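Local coordinates for protein uracil-DNA glycosylase (Epstein-Barr virus, PDB 6LYJ) that belongs to the uracil-DNA glycosylase superfamily and folds around a central four-stranded parallel beta sheet flanked by helices, at residues Met72-Phe77 with Gly144-Asn149; Cys54-Arg59 with Pro66-Cys71. All blocks are in the same frame, centred on the assembly; numbering follows the deposited sequence.

Interaction 1 (Met72-Phe77 with Gly144-Asn149); sequences MAWARF and GVLLLN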
ATOM      1  N   MET A  72       6.971   8.116 -12.752  1.00 17.06           N
ATOM      2  CA  MET A  72       7.712   9.082 -11.946  1.00 14.76           C
ATOM      3  C   MET A  72       6.861  10.277 -11.528  1.00 15.04           C
ATOM      4  O   MET A  72       7.412  11.321 -11.161  1.00 15.78           O
ATOM      5  CB  MET A  72       8.954   9.569 -12.697  1.00 13.99           C
ATOM      6  CG  MET A  72       9.931   8.471 -13.088  1.00 16.23           C
ATOM      7  SD  MET A  72      10.568   7.548 -11.672  1.00 20.66           S
ATOM      8  CE  MET A  72      11.635   6.366 -12.493  1.00 18.20           C
ATOM      9  N   ALA A  73       5.531  10.162 -11.604  1.00 13.97           N
ATOM     10  CA  ALA A  73       4.680  11.292 -11.235  1.00 16.84           C
ATOM     11  C   ALA A  73       4.928  11.738  -9.801  1.00 15.30           C
ATOM     12  O   ALA A  73       4.841  12.935  -9.500  1.00 17.71           O
ATOM     13  CB  ALA A  73       3.204  10.934 -11.429  1.00 14.51           C
ATOM     14  N   TRP A  74       5.260  10.794  -8.913  1.00 15.09           N
ATOM     15  CA  TRP A  74       5.552  11.106  -7.517  1.00 17.13           C
ATOM     16  C   TRP A  74       6.691  12.102  -7.354  1.00 19.74           C
ATOM     17  O   TRP A  74       6.831  12.693  -6.278  1.00 23.21           O
ATOM     18  CB  TRP A  74       5.907   9.826  -6.761  1.00 10.96           C
ATOM     19  CG  TRP A  74       7.035   9.074  -7.399  1.00 17.04           C
ATOM     20  CD1 TRP A  74       6.937   8.104  -8.358  1.00 14.17           C
ATOM     21  CD2 TRP A  74       8.434   9.253  -7.152  1.00 19.19           C
ATOM     22  NE1 TRP A  74       8.186   7.655  -8.709  1.00 15.24           N
ATOM     23  CE2 TRP A  74       9.124   8.346  -7.985  1.00 19.05           C
ATOM     24  CE3 TRP A  74       9.170  10.080  -6.300  1.00 20.78           C
ATOM     25  CZ2 TRP A  74      10.514   8.249  -7.993  1.00 15.78           C
ATOM     26  CZ3 TRP A  74      10.553   9.979  -6.309  1.00 21.48           C
ATOM     27  CH2 TRP A  74      11.209   9.072  -7.150  1.00 14.94           C
ATOM     28  N   ALA A  75       7.511  12.296  -8.382  1.00 17.55           N
ATOM     29  CA  ALA A  75       8.653  13.190  -8.293  1.00 17.39           C
ATOM     30  C   ALA A  75       8.390  14.575  -8.870  1.00 15.10           C
ATOM     31  O   ALA A  75       9.278  15.427  -8.809  1.00 19.70           O
ATOM     32  CB  ALA A  75       9.860  12.562  -8.997  1.00 16.48           C
ATOM     33  N   ARG A  76       7.205  14.823  -9.430  1.00 16.42           N
ATOM     34  CA  ARG A  76       6.960  16.037 -10.201  1.00 16.62           C
ATOM     35  C   ARG A  76       6.117  17.085  -9.478  1.00 21.02           C
ATOM     36  O   ARG A  76       5.778  18.101 -10.089  1.00 23.40           O
ATOM     37  CB  ARG A  76       6.300  15.690 -11.538  1.00 21.02           C
ATOM     38  CG  ARG A  76       7.147  14.802 -12.445  1.00 23.79           C
ATOM     39  CD  ARG A  76       6.631  14.816 -13.884  1.00 26.82           C
ATOM     40  NE  ARG A  76       5.362  14.109 -14.048  1.00 23.66           N
ATOM     41  CZ  ARG A  76       5.255  12.870 -14.516  1.00 20.78           C
ATOM     42  NH1 ARG A  76       6.342  12.198 -14.868  1.00 19.18           N
ATOM     43  NH2 ARG A  76       4.059  12.304 -14.639  1.00 18.20           N
ATOM     44  N   PHE A  77       5.787  16.894  -8.199  1.00 21.83           N
ATOM     45  CA  PHE A  77       4.865  17.820  -7.546  1.00 22.85           C
ATOM     46  C   PHE A  77       5.549  18.865  -6.675  1.00 25.05           C
ATOM     47  O   PHE A  77       4.895  19.833  -6.274  1.00 21.11           O
ATOM     48  CB  PHE A  77       3.854  17.058  -6.675  1.00 18.04           C
ATOM     49  CG  PHE A  77       2.794  16.330  -7.451  1.00 17.80           C
ATOM     50  CD1 PHE A  77       3.038  15.079  -7.989  1.00 16.02           C
ATOM     51  CD2 PHE A  77       1.538  16.898  -7.626  1.00 18.77           C
ATOM     52  CE1 PHE A  77       2.055  14.408  -8.695  1.00 21.56           C
ATOM     53  CE2 PHE A  77       0.551  16.235  -8.334  1.00 21.12           C
ATOM     54  CZ  PHE A  77       0.809  14.989  -8.870  1.00 24.28           C
ATOM     55  N   GLY A 144       4.871  19.035  -0.455  1.00 18.90           N
ATOM     56  CA  GLY A 144       6.079  18.371  -0.010  1.00 20.00           C
ATOM     57  C   GLY A 144       5.899  17.027   0.659  1.00 18.47           C
ATOM     58  O   GLY A 144       6.812  16.575   1.359  1.00 18.88           O
ATOM     59  N   VAL A 145       4.767  16.363   0.467  1.00 18.10           N
ATOM     60  CA  VAL A 145       4.612  14.979   0.905  1.00 18.76           C
ATOM     61  C   VAL A 145       4.998  14.079  -0.260  1.00 16.49           C
ATOM     62  O   VAL A 145       4.347  14.095  -1.310  1.00 16.63           O
ATOM     63  CB  VAL A 145       3.180  14.692   1.380  1.00 16.50           C
ATOM     64  CG1 VAL A 145       3.048  13.235   1.804  1.00 17.30           C
ATOM     65  CG2 VAL A 145       2.797  15.618   2.532  1.00 13.48           C
ATOM     66  N   LEU A 146       6.062  13.298  -0.083  1.00 16.19           N
ATOM     67  CA  LEU A 146       6.516  12.374  -1.113  1.00 14.56           C
ATOM     68  C   LEU A 146       5.823  11.032  -0.910  1.00 16.27           C
ATOM     69  O   LEU A 146       6.032  10.367   0.111  1.00 14.32           O
ATOM     70  CB  LEU A 146       8.037  12.215  -1.083  1.00 17.01           C
ATOM     71  CG  LEU A 146       8.624  11.551  -2.332  1.00 14.87           C
ATOM     72  CD1 LEU A 146       8.557  12.525  -3.500  1.00 14.02           C
ATOM     73  CD2 LEU A 146      10.056  11.076  -2.113  1.00 12.54           C
ATOM     74  N   LEU A 147       4.999  10.646  -1.880  1.00 16.46           N
ATOM     75  CA  LEU A 147       4.208   9.418  -1.827  1.00 15.32           C
ATOM     76  C   LEU A 147       4.923   8.378  -2.685  1.00 14.89           C
ATOM     77  O   LEU A 147       4.634   8.214  -3.871  1.00 13.34           O
ATOM     78  CB  LEU A 147       2.785   9.681  -2.308  1.00 19.89           C
ATOM     79  CG  LEU A 147       1.998  10.679  -1.448  1.00 19.39           C
ATOM     80  CD1 LEU A 147       0.875  11.325  -2.243  1.00 18.42           C
ATOM     81  CD2 LEU A 147       1.449   9.986  -0.207  1.00 19.01           C
ATOM     82  N   LEU A 148       5.869   7.673  -2.071  1.00 12.72           N
ATOM     83  CA  LEU A 148       6.842   6.852  -2.780  1.00 10.08           C
ATOM     84  C   LEU A 148       6.526   5.373  -2.595  1.00 13.31           C
ATOM     85  O   LEU A 148       6.670   4.833  -1.493  1.00 15.30           O
ATOM     86  CB  LEU A 148       8.254   7.167  -2.290  1.00 16.34           C
ATOM     87  CG  LEU A 148       9.364   6.320  -2.910  1.00 16.21           C
ATOM     88  CD1 LEU A 148       9.411   6.532  -4.414  1.00 16.59           C
ATOM     89  CD2 LEU A 148      10.708   6.657  -2.259  1.00 15.45           C
ATOM     90  N   ASN A 149       6.109   4.721  -3.678  1.00 14.18           N
ATOM     91  CA  ASN A 149       6.065   3.265  -3.741  1.00 14.28           C
ATOM     92  C   ASN A 149       7.477   2.726  -3.920  1.00 14.34           C
ATOM     93  O   ASN A 149       8.232   3.221  -4.762  1.00 14.66           O
ATOM     94  CB  ASN A 149       5.180   2.801  -4.901  1.00 12.70           C
ATOM     95  CG  ASN A 149       3.705   2.832  -4.568  1.00 15.04           C
ATOM     96  OD1 ASN A 149       3.309   2.638  -3.420  1.00 15.06           O
ATOM     97  ND2 ASN A 149       2.877   3.074  -5.580  1.00 19.08           N
TER
HETATM   98  O   HOH W   1       4.868  12.529  -4.211  1.00 10.11           O
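On strand 145-149, at one margin of the parallel sheet at the centre of the uracil-DNA glycosylase fold, L146 and L148 receive the indole of W74, which is carried by the short 3-10 segment 73-75. The side chains meet through apolar contacts, and no direct hydrogen bond joins the two segments. L148 reaches the ring with one methyl: CD1 stands over the centre of the six-membered ring, 3.8 Å from its centroid and only 4° off the normal, a CH-pi contact. CG of W74 is set between its own backbone N and carbonyl carbon (chi1 55°), which folds the indole back along its own segment; the opposite face is therefore covered near its rim by A75 CB. L146 comes from another direction, with CD1 lying at the indole edge near the ring plane, 3.8 Å from W74 CE3. The same methyl touches the backbone, 3.3 Å from W74 O. At the base of the indole, W74 CB meets L147 O at 3.5 Å.

L146 and L148 are also covered by helix 167-181, L148 packing on V174 and I175 and L146 on L178, while W34 makes an edge-to-face contact with the indole. The two leucines thus stand between the indole and helix 167-181. L146 also bonds through its backbone to V85 and I87 on the adjoining strand 85-89.

Polar backbone groups beside this buried packing are linked through one water. It accepts from L147 N at 3.0 Å and has W74 O at 2.9 Å, with V145 O at 3.3 Å as a further, weak acceptor, so its two protons may be shared among more acceptors than they can serve.

Interaction 2 (Cys54-Arg59 with Pro66-Cys71); sequences CVRRLR and PEEDMC
The side chain of E68 is extended, with CG anti to the backbone N (chi1 177°), and its carboxylate reaches out to R56, whose own chain runs straight from CG to NE. R59 instead bends at chi3 (-149°), which turns its guanidinium toward the backbone of P66 and E67. Two side chains from successive turns of one helix therefore grip the loop by different means. R59 holds it end-on: NH1 and NH2 both donate to P66 O, each at 2.8 Å, and the oxygen lies in the guanidinium plane. This forked grip on a single carbonyl fixes the rotation of the group, one of whose faces rests against E68 N, 3.1 Å above the plane and toward the rim.

R56 makes a salt bridge through NE, 2.7 Å from E68 OE1. As a hydrogen bond it is weak, since the N-H...O angle is only 128°, and the guanidinium and carboxylate stand nearly perpendicular. A water bridges R59 to E68, accepting from R59 NE at 2.7 Å and donating to E68 OE1 at 3.1 Å. E68 OE1 thus has both the R56 charge and this water. E67 OE2, 4.3 Å from R59 NH1, lies well out of the guanidinium plane and probably adds only electrostatic attraction.

The contact lies at the protein surface, where the C-terminal part of helix 42-59 meets the loop that leaves strand 64-65, itself antiparallel to strand 154-155. On the same helix, V55 packs against T153 and I165.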
ATOM      1  N   CYS A  54      14.252  -2.648 -18.888  1.00 19.86           N
ATOM      2  CA  CYS A  54      13.541  -3.879 -18.556  1.00 17.79           C
ATOM      3  C   CYS A  54      12.035  -3.661 -18.595  1.00 21.81           C
ATOM      4  O   CYS A  54      11.289  -4.470 -19.166  1.00 19.69           O
ATOM      5  CB  CYS A  54      13.975  -4.377 -17.176  1.00 18.08           C
ATOM      6  SG  CYS A  54      13.106  -5.856 -16.606  1.00 21.53           S
ATOM      7  N   VAL A  55      11.568  -2.575 -17.969  1.00 13.68           N
ATOM      8  CA  VAL A  55      10.135  -2.287 -17.987  1.00 13.54           C
ATOM      9  C   VAL A  55       9.658  -2.059 -19.418  1.00 21.62           C
ATOM     10  O   VAL A  55       8.562  -2.491 -19.799  1.00 20.93           O
ATOM     11  CB  VAL A  55       9.809  -1.084 -17.082  1.00 21.26           C
ATOM     12  CG1 VAL A  55       8.319  -0.760 -17.142  1.00 21.00           C
ATOM     13  CG2 VAL A  55      10.232  -1.358 -15.645  1.00 12.40           C
ATOM     14  N   ARG A  56      10.469  -1.371 -20.232  1.00 22.73           N
ATOM     15  CA  ARG A  56      10.103  -1.157 -21.632  1.00 25.32           C
ATOM     16  C   ARG A  56       9.943  -2.475 -22.382  1.00 22.19           C
ATOM     17  O   ARG A  56       9.036  -2.620 -23.209  1.00 19.17           O
ATOM     18  CB  ARG A  56      11.133  -0.269 -22.331  1.00 25.01           C
ATOM     19  CG  ARG A  56      11.025   1.198 -21.962  1.00 30.35           C
ATOM     20  CD  ARG A  56      11.794   2.066 -22.939  1.00 37.05           C
ATOM     21  NE  ARG A  56      11.764   3.473 -22.551  1.00 38.42           N
ATOM     22  CZ  ARG A  56      12.846   4.202 -22.312  1.00 40.00           C
ATOM     23  NH1 ARG A  56      14.052   3.664 -22.443  1.00 41.09           N
ATOM     24  NH2 ARG A  56      12.723   5.475 -21.961  1.00 41.10           N
ATOM     25  N   ARG A  57      10.826  -3.443 -22.118  1.00 18.97           N
ATOM     26  CA  ARG A  57      10.677  -4.754 -22.746  1.00 19.29           C
ATOM     27  C   ARG A  57       9.411  -5.450 -22.268  1.00 26.27           C
ATOM     28  O   ARG A  57       8.689  -6.063 -23.067  1.00 25.61           O
ATOM     29  CB  ARG A  57      11.894  -5.637 -22.461  1.00 17.69           C
ATOM     30  CG  ARG A  57      13.184  -5.205 -23.140  1.00 19.41           C
ATOM     31  CD  ARG A  57      14.261  -6.281 -23.012  1.00 20.04           C
ATOM     32  NE  ARG A  57      14.478  -6.712 -21.632  1.00 19.69           N
ATOM     33  CZ  ARG A  57      15.295  -6.108 -20.771  1.00 21.92           C
ATOM     34  NH1 ARG A  57      15.973  -5.029 -21.133  1.00 16.46           N
ATOM     35  NH2 ARG A  57      15.424  -6.583 -19.538  1.00 15.88           N
ATOM     36  N   LEU A  58       9.131  -5.376 -20.965  1.00 25.16           N
ATOM     37  CA  LEU A  58       7.954  -6.052 -20.427  1.00 24.81           C
ATOM     38  C   LEU A  58       6.655  -5.426 -20.928  1.00 22.51           C
ATOM     39  O   LEU A  58       5.633  -6.116 -21.014  1.00 20.99           O
ATOM     40  CB  LEU A  58       7.996  -6.040 -18.899  1.00 24.65           C
ATOM     41  CG  LEU A  58       9.148  -6.819 -18.256  1.00 22.83           C
ATOM     42  CD1 LEU A  58       9.287  -6.461 -16.786  1.00 19.40           C
ATOM     43  CD2 LEU A  58       8.924  -8.313 -18.426  1.00 22.77           C
ATOM     44  N   ARG A  59       6.674  -4.136 -21.275  1.00 23.85           N
ATOM     45  CA  ARG A  59       5.440  -3.460 -21.679  1.00 24.98           C
ATOM     46  C   ARG A  59       4.896  -3.962 -23.012  1.00 29.98           C
ATOM     47  O   ARG A  59       3.687  -3.862 -23.255  1.00 26.69           O
ATOM     48  CB  ARG A  59       5.666  -1.951 -21.758  1.00 24.91           C
ATOM     49  CG  ARG A  59       5.326  -1.209 -20.487  1.00 27.76           C
ATOM     50  CD  ARG A  59       5.359   0.292 -20.701  1.00 27.13           C
ATOM     51  NE  ARG A  59       5.761   0.978 -19.478  1.00 23.07           N
ATOM     52  CZ  ARG A  59       4.931   1.271 -18.485  1.00 20.42           C
ATOM     53  NH1 ARG A  59       3.645   0.958 -18.576  1.00 23.34           N
ATOM     54  NH2 ARG A  59       5.383   1.891 -17.407  1.00 21.84           N
ATOM     55  N   PRO A  66       2.018   2.014 -13.698  1.00 22.99           N
ATOM     56  CA  PRO A  66       1.258   2.905 -14.580  1.00 20.28           C
ATOM     57  C   PRO A  66       1.951   3.028 -15.936  1.00 17.64           C
ATOM     58  O   PRO A  66       2.884   2.263 -16.206  1.00 14.93           O
ATOM     59  CB  PRO A  66       1.254   4.233 -13.825  1.00 24.86           C
ATOM     60  CG  PRO A  66       2.462   4.189 -12.963  1.00 24.58           C
ATOM     61  CD  PRO A  66       2.757   2.749 -12.657  1.00 23.13           C
ATOM     62  N   GLU A  67       1.488   3.943 -16.784  1.00 15.49           N
ATOM     63  CA  GLU A  67       2.203   4.240 -18.016  1.00 18.00           C
ATOM     64  C   GLU A  67       3.602   4.762 -17.700  1.00 18.30           C
ATOM     65  O   GLU A  67       3.875   5.262 -16.604  1.00 21.05           O
ATOM     66  CB  GLU A  67       1.437   5.259 -18.861  1.00 23.85           C
ATOM     67  CG  GLU A  67       0.185   4.694 -19.503  1.00 30.96           C
ATOM     68  CD  GLU A  67       0.501   3.651 -20.557  1.00 40.89           C
ATOM     69  OE1 GLU A  67       1.206   3.984 -21.535  1.00 45.17           O
ATOM     70  OE2 GLU A  67       0.066   2.491 -20.395  1.00 42.00           O
ATOM     71  N   GLU A  68       4.496   4.635 -18.682  1.00 18.35           N
ATOM     72  CA  GLU A  68       5.884   5.043 -18.478  1.00 21.30           C
ATOM     73  C   GLU A  68       5.983   6.500 -18.037  1.00 23.89           C
ATOM     74  O   GLU A  68       6.755   6.827 -17.128  1.00 27.11           O
ATOM     75  CB  GLU A  68       6.700   4.816 -19.750  1.00 18.73           C
ATOM     76  CG  GLU A  68       8.136   5.305 -19.617  1.00 23.05           C
ATOM     77  CD  GLU A  68       8.975   5.038 -20.846  1.00 28.02           C
ATOM     78  OE1 GLU A  68       9.751   4.063 -20.829  1.00 33.35           O
ATOM     79  OE2 GLU A  68       8.848   5.787 -21.834  1.00 35.62           O
ATOM     80  N   ASP A  69       5.205   7.388 -18.658  1.00 21.95           N
ATOM     81  CA  ASP A  69       5.286   8.806 -18.329  1.00 25.76           C
ATOM     82  C   ASP A  69       4.514   9.167 -17.065  1.00 24.33           C
ATOM     83  O   ASP A  69       4.404  10.354 -16.736  1.00 25.23           O
ATOM     84  CB  ASP A  69       4.800   9.654 -19.511  1.00 30.52           C
ATOM     85  CG  ASP A  69       3.325   9.443 -19.836  1.00 36.97           C
ATOM     86  OD1 ASP A  69       2.623   8.703 -19.113  1.00 35.82           O
ATOM     87  OD2 ASP A  69       2.862  10.035 -20.834  1.00 40.50           O
ATOM     88  N   MET A  70       3.973   8.175 -16.360  1.00 21.12           N
ATOM     89  CA  MET A  70       3.380   8.385 -15.052  1.00 18.64           C
ATOM     90  C   MET A  70       4.116   7.672 -13.929  1.00 18.44           C
ATOM     91  O   MET A  70       3.805   7.924 -12.760  1.00 22.44           O
ATOM     92  CB  MET A  70       1.906   7.944 -15.051  1.00 18.98           C
ATOM     93  CG  MET A  70       1.002   8.790 -15.937  1.00 24.42           C
ATOM     94  SD  MET A  70       0.951  10.528 -15.438  1.00 25.46           S
ATOM     95  CE  MET A  70       0.231  10.383 -13.800  1.00 25.24           C
ATOM     96  N   CYS A  71       5.072   6.786 -14.234  1.00 20.39           N
ATOM     97  CA  CYS A  71       5.708   6.040 -13.153  1.00 20.95           C
ATOM     98  C   CYS A  71       6.613   6.914 -12.292  1.00 18.07           C
ATOM     99  O   CYS A  71       6.974   6.493 -11.189  1.00 17.44           O
ATOM    100  CB  CYS A  71       6.499   4.843 -13.699  1.00 19.88           C
ATOM    101  SG  CYS A  71       8.055   5.214 -14.548  1.00 27.26           S
TER
HETATM  102  O   HOH W   2       8.266   1.430 -20.273  1.00 35.76           O

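How the interactions relate
From the N terminus, helix 42-59 leads through a short connection and strand 64-65 into the loop that holds 66-71, and interaction 2 closes this tight excursion. The chain passes at once into 72-77, where interaction 1 opens; its loop takes in strand 85-89 and helices 113-125 and 138-142 before closing on strand 145-149. The two contacts are therefore in series, neither nesting nor crossing, with centres about 17 Å apart. They meet through a probable hydrogen bond from R76 NH2 to D69 O (2.9 Å), beside M70. One continuous loop, 66-77, is thus tied at its start to the C-terminal part of helix 42-59 and further on to the central sheet.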